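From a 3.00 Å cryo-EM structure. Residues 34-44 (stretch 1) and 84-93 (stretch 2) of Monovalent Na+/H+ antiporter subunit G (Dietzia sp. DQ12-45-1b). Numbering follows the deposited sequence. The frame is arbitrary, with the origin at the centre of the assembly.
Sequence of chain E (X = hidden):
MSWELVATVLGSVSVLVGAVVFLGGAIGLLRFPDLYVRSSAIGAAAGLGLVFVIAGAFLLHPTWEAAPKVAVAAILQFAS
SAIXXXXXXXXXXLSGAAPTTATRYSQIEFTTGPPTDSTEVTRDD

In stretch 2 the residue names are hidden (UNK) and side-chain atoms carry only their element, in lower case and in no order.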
# COMPACT_ATOMS: atom_id res chain seq x y z
N ASP E 34 14.61 35.14 38.48
CA ASP E 34 15.61 34.18 38.07
C ASP E 34 15.00 32.81 37.80
O ASP E 34 13.84 32.54 38.10
CB ASP E 34 16.70 34.06 39.14
CG ASP E 34 18.09 34.01 38.55
OD1 ASP E 34 18.25 33.44 37.46
OD2 ASP E 34 19.02 34.55 39.19
N LEU E 35 15.82 31.93 37.21
CA LEU E 35 15.49 30.51 37.18
C LEU E 35 15.84 29.84 38.49
O LEU E 35 15.18 28.88 38.89
CB LEU E 35 16.24 29.83 36.03
CG LEU E 35 16.01 28.34 35.77
CD1 LEU E 35 16.18 28.06 34.30
CD2 LEU E 35 16.98 27.47 36.56
N TYR E 36 16.87 30.33 39.17
CA TYR E 36 17.33 29.71 40.41
C TYR E 36 16.43 30.08 41.58
O TYR E 36 16.21 29.26 42.48
CB TYR E 36 18.77 30.10 40.68
CG TYR E 36 19.64 29.99 39.45
CD1 TYR E 36 20.11 28.76 39.02
CD2 TYR E 36 19.96 31.11 38.71
CE1 TYR E 36 20.89 28.65 37.89
CE2 TYR E 36 20.74 31.02 37.58
CZ TYR E 36 21.20 29.78 37.17
OH TYR E 36 21.98 29.68 36.05
N VAL E 37 15.89 31.30 41.58
CA VAL E 37 14.86 31.64 42.56
C VAL E 37 13.62 30.80 42.33
O VAL E 37 13.01 30.28 43.28
CB VAL E 37 14.55 33.15 42.50
CG1 VAL E 37 13.47 33.51 43.50
CG2 VAL E 37 15.80 33.96 42.75
N ARG E 38 13.23 30.64 41.06
CA ARG E 38 12.07 29.81 40.74
C ARG E 38 12.27 28.38 41.20
O ARG E 38 11.38 27.79 41.81
CB ARG E 38 11.81 29.85 39.23
CG ARG E 38 10.95 31.01 38.78
CD ARG E 38 11.00 31.18 37.28
NE ARG E 38 10.54 32.50 36.87
CZ ARG E 38 10.99 33.15 35.81
NH1 ARG E 38 11.93 32.61 35.05
NH2 ARG E 38 10.52 34.36 35.52
N SER E 39 13.45 27.81 40.94
CA SER E 39 13.70 26.43 41.34
C SER E 39 13.79 26.31 42.85
O SER E 39 13.34 25.31 43.43
CB SER E 39 14.98 25.92 40.68
OG SER E 39 14.89 26.02 39.27
N SER E 40 14.37 27.31 43.52
CA SER E 40 14.45 27.27 44.98
C SER E 40 13.07 27.33 45.61
O SER E 40 12.85 26.73 46.67
CB SER E 40 15.32 28.43 45.48
OG SER E 40 14.69 29.67 45.23
N ALA E 41 12.14 28.05 44.99
CA ALA E 41 10.77 28.07 45.51
C ALA E 41 10.03 26.79 45.17
O ALA E 41 9.26 26.27 46.00
CB ALA E 41 10.02 29.28 44.96
N ILE E 42 10.25 26.25 43.97
CA ILE E 42 9.52 25.07 43.53
C ILE E 42 9.94 23.84 44.33
O ILE E 42 9.09 23.04 44.75
CB ILE E 42 9.70 24.85 42.02
CG1 ILE E 42 8.91 25.89 41.23
CG2 ILE E 42 9.27 23.45 41.62
CD1 ILE E 42 7.48 26.03 41.68
N GLY E 43 11.24 23.67 44.56
CA GLY E 43 11.71 22.53 45.32
C GLY E 43 11.03 22.37 46.66
O GLY E 43 10.87 21.25 47.16
N ALA E 44 10.60 23.48 47.27
CA ALA E 44 9.86 23.42 48.52
C ALA E 44 8.35 23.33 48.29
O ALA E 44 7.67 22.54 48.96
CB ALA E 44 10.18 24.64 49.38
N UNK E 84 14.62 16.79 41.49
CA UNK E 84 14.24 17.34 40.20
C UNK E 84 14.57 18.81 40.09
O UNK E 84 15.13 19.26 39.09
N UNK E 85 14.23 19.58 41.12
CA UNK E 85 14.56 21.01 41.11
C UNK E 85 16.06 21.23 41.13
O UNK E 85 16.57 22.12 40.44
c UNK E 85 13.90 21.71 42.29
N UNK E 86 16.79 20.41 41.90
CA UNK E 86 18.25 20.53 41.92
C UNK E 86 18.84 20.35 40.53
O UNK E 86 19.64 21.17 40.07
c UNK E 86 19.76 17.38 44.80
c UNK E 86 18.83 19.93 44.33
c UNK E 86 18.83 19.50 42.88
s UNK E 86 18.62 18.57 45.48
N UNK E 87 18.43 19.29 39.83
CA UNK E 87 19.00 19.02 38.52
C UNK E 87 18.51 20.00 37.47
O UNK E 87 19.26 20.33 36.55
c UNK E 87 20.90 17.00 39.15
c UNK E 87 21.80 16.09 39.65
c UNK E 87 19.40 15.23 38.64
c UNK E 87 18.69 17.58 38.10
o UNK E 87 22.40 13.84 40.13
c UNK E 87 21.50 14.75 39.63
c UNK E 87 19.68 16.58 38.64
c UNK E 87 20.30 14.31 39.13
N UNK E 88 17.28 20.50 37.60
CA UNK E 88 16.80 21.52 36.67
C UNK E 88 17.63 22.79 36.82
O UNK E 88 18.05 23.39 35.83
c UNK E 88 14.67 20.35 34.89
c UNK E 88 14.47 20.62 36.36
c UNK E 88 15.30 21.79 36.88
c UNK E 88 14.89 23.07 36.18
N UNK E 89 17.90 23.20 38.06
CA UNK E 89 18.72 24.39 38.27
C UNK E 89 20.13 24.18 37.76
O UNK E 89 20.71 25.08 37.13
c UNK E 89 18.73 24.76 39.75
N UNK E 90 20.71 23.00 38.01
CA UNK E 90 22.07 22.74 37.54
C UNK E 90 22.14 22.77 36.02
O UNK E 90 23.04 23.39 35.44
c UNK E 90 23.92 21.00 37.53
c UNK E 90 22.56 21.40 38.08
c UNK E 90 25.38 18.01 35.86
n UNK E 90 24.43 17.08 35.87
n UNK E 90 25.17 19.18 36.45
c UNK E 90 23.93 19.54 37.13
n UNK E 90 26.53 17.76 35.26
N UNK E 91 21.20 22.10 35.35
CA UNK E 91 21.19 22.09 33.90
C UNK E 91 20.91 23.47 33.33
O UNK E 91 21.40 23.80 32.24
c UNK E 91 20.16 21.08 33.39
N UNK E 92 20.12 24.29 34.03
CA UNK E 92 19.92 25.65 33.58
C UNK E 92 21.20 26.47 33.68
O UNK E 92 21.51 27.26 32.79
N UNK E 93 21.96 26.27 34.76
CA UNK E 93 23.26 26.91 34.86
C UNK E 93 24.17 26.47 33.72
O UNK E 93 24.84 27.30 33.08
c UNK E 93 27.84 28.21 36.66
c UNK E 93 26.40 26.48 35.90
c UNK E 93 23.91 26.60 36.21
c UNK E 93 25.29 27.16 36.36
c UNK E 93 25.48 28.39 36.98
c UNK E 93 27.66 26.99 36.05
c UNK E 93 26.74 28.91 37.12

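Position 84 has backbone atoms and no side-chain atom, and it lies out of reach of stretch 1, so it is Gly84; its O accepts the helical hydrogen bond from the N of position 88. Position 85 carries a single carbon, a CB directed toward stretch 1, 3.8 Å from Gly43 CA and 3.8 Å from Ser39 O. One carbon defines Ala85. Its CA is 5.3 Å from Gly43 CA, and an ideal CB built on Gly43 would fall only 3.4 Å from Ala85 CB, so the bare glycine leaves room for this close approach.

Position 86 holds three carbons and a sulfur in an unbranched chain, with the sulfur between the second and third carbons; its CA-to-CB bond points away, and no contact is made. It is Met86. Position 87 has one carbon leading to a six-carbon ring that bears an oxygen, also out of reach, hence Tyr87.

At position 88 four carbons fork at the first, one arm being two carbons long. One carbon of the fork is 4.3 Å from Ser39 OG, while the end of the side chain leads away. This is Ile88, and the touching carbon is its CG2. Position 89 again has one carbon; this CB is 4.0 Å from Ser39 CB and 4.3 Å from Tyr36 CD1, and the CA is 3.9 Å from Leu35 CD2. It is Ala89.

Position 90 shows three carbons, a nitrogen, then a carbon carrying two more nitrogens, and its CA-to-CB bond points away from stretch 1. This guanidinium is Arg90. Position 91, with one carbon likewise directed away, is Ala91. Position 92 lacks side-chain atoms; an ideal CB here would lie 3.1 Å from Leu35 CD2, a tight fit that the bare backbone of Gly92 avoids. Position 93 has one carbon leading to an unsubstituted six-carbon ring; that CB is 3.6 Å from Tyr36 OH and 4.0 Å from Tyr36 CE1. It is Phe93.

The two helices run nearly antiparallel, at 172°, with axes approaching to 9.0 Å. No hydrogen bond crosses between them, so the 347 Å² of buried surface is van der Waals packing, in which the Tyr36 side chain lies against Ala89 and Phe93 and Ser39 against Ala85 and Ala89. Ser39 OG instead bonds back to Leu35 O at 2.9 Å, satisfying its hydroxyl within its own helix. Tyr36 starts sideways, but its end comes nearer, bringing its OH to 3.3 Å from Phe93 CA; Ala89 O and Phe93 CB sit at its ring edge, and its hydroxyl is hydrogen-bonded elsewhere in the structure. Leu35 CD2 packs on Ala89 CA near the bare Gly92, and the backbones come nearest at Gly43 and Ala85, and at Tyr36 and Ala89, with CA-to-CA distances of 5.3 and 5.9 Å.

Stretch 2 84-93: GAMYIARAGF
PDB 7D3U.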